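Local coordinates for C24 protein (Bizionia argentinensis JUB59, PDB 6OV6) that probably serves as the receptor-binding tip of a long tail fiber of a temperate bacteriophage and binds manganese, at residues 30-33 with 34-37. Residues are numbered along the deposited sequence; the frame is centred on the assembly and turned at random.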
loop_
_atom_site.group_PDB
_atom_site.type_symbol
_atom_site.label_atom_id
_atom_site.label_comp_id
_atom_site.label_asym_id
_atom_site.label_seq_id
_atom_site.Cartn_x
_atom_site.Cartn_y
_atom_site.Cartn_z
ATOM N N ASN A 30 -4.289 -25.292 41.512
ATOM C CA ASN A 30 -4.838 -25.986 40.336
ATOM C C ASN A 30 -5.500 -24.991 39.428
ATOM O O ASN A 30 -5.436 -25.170 38.217
ATOM C CB ASN A 30 -5.882 -27.017 40.749
ATOM C CG ASN A 30 -5.268 -28.250 41.316
ATOM O OD1 ASN A 30 -4.666 -29.044 40.587
ATOM N ND2 ASN A 30 -5.397 -28.419 42.635
ATOM N N ALA A 31 -6.149 -23.940 40.002
ATOM C CA ALA A 31 -6.823 -22.899 39.211
ATOM C C ALA A 31 -5.876 -22.229 38.211
ATOM O O ALA A 31 -6.336 -21.764 37.180
ATOM C CB ALA A 31 -7.492 -21.858 40.113
ATOM N N LEU A 32 -4.558 -22.229 38.479
ATOM C CA LEU A 32 -3.536 -21.683 37.569
ATOM C C LEU A 32 -3.521 -22.374 36.209
ATOM O O LEU A 32 -3.081 -21.774 35.222
ATOM C CB LEU A 32 -2.131 -21.609 38.210
ATOM C CG LEU A 32 -1.990 -20.648 39.424
ATOM C CD1 LEU A 32 -0.757 -20.953 40.213
ATOM C CD2 LEU A 32 -1.985 -19.182 39.005
ATOM N N GLY A 33 -4.030 -23.609 36.148
ATOM C CA GLY A 33 -4.181 -24.302 34.868
ATOM C C GLY A 33 -5.150 -23.590 33.935
ATOM O O GLY A 33 -5.019 -23.699 32.712
ATOM N N GLU A 34 -6.096 -22.790 34.497
ATOM C CA GLU A 34 -7.042 -21.991 33.696
ATOM C C GLU A 34 -6.302 -20.979 32.818
ATOM O O GLU A 34 -6.849 -20.566 31.801
ATOM C CB GLU A 34 -8.074 -21.234 34.566
ATOM C CG GLU A 34 -9.231 -22.071 35.043
ATOM C CD GLU A 34 -9.920 -22.965 34.034
ATOM O OE1 GLU A 34 -10.391 -22.468 32.990
ATOM O OE2 GLU A 34 -10.075 -24.162 34.349
ATOM N N LEU A 35 -5.092 -20.554 33.211
ATOM C CA LEU A 35 -4.277 -19.620 32.404
ATOM C C LEU A 35 -3.957 -20.263 31.045
ATOM O O LEU A 35 -3.834 -19.566 30.034
ATOM C CB LEU A 35 -2.945 -19.261 33.126
ATOM C CG LEU A 35 -3.056 -18.527 34.474
ATOM C CD1 LEU A 35 -1.680 -18.060 34.941
ATOM C CD2 LEU A 35 -4.062 -17.370 34.408
ATOM N N ALA A 36 -3.793 -21.598 31.050
ATOM C CA ALA A 36 -3.528 -22.400 29.855
ATOM C C ALA A 36 -4.841 -22.689 29.132
ATOM O O ALA A 36 -4.892 -22.627 27.911
ATOM C CB ALA A 36 -2.829 -23.696 30.241
ATOM N N GLY A 37 -5.894 -22.968 29.903
ATOM C CA GLY A 37 -7.214 -23.298 29.405
ATOM C C GLY A 37 -7.436 -24.785 29.548
ATOM O O GLY A 37 -6.465 -25.554 29.643
#
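A31 to E34, L32 to L35 and G33 to A36 are successive i to i+3 backbone hydrogen bonds, a local contact in which the 3-10 segment at 30-32 runs into residues 34-36 with helical backbone angles. It lies after helix 19-27 and ahead of strand 40-42, where the three subunits meet. E34 N donates to A31 O at 2.9 Å. One residue on, L35 N reaches L32 O at 3.1 Å. The third bond, A36 N to G33 O at 2.9 Å, is the most bent of the three (N-H...O 135°), which fits an acceptor that is shared. G37 N breaks the pattern by returning four residues to the same G33 O, at 3.0 Å; it lies in the carbonyl plane, whereas A36 N stands above it. G37 has a positive phi (104°), at which a side chain would crowd the preceding carbonyl oxygen; the chain leaves the turn here. The two leucines, three residues apart, meet on one face, L32 CD2 lying 4.2 Å from L35 CD1. L35 CG, anti to its own carbonyl carbon, is 3.3 Å from L32 O. Both also pack between subunits: L32 meets L32 of both neighbouring subunits, and L35 meets L117 of the second and L120 of the third. E34 CB rests 3.2 Å from A31 O; its CG lies beside the backbone N, the chain bends at chi2 (-46°), and OE2 is hydrogen-bonded to Y58 OH of the same chain. Backbone bonds therefore define the turn, while its leucines join the trimer's apolar packing and its glutamate ties it to strand 51-59.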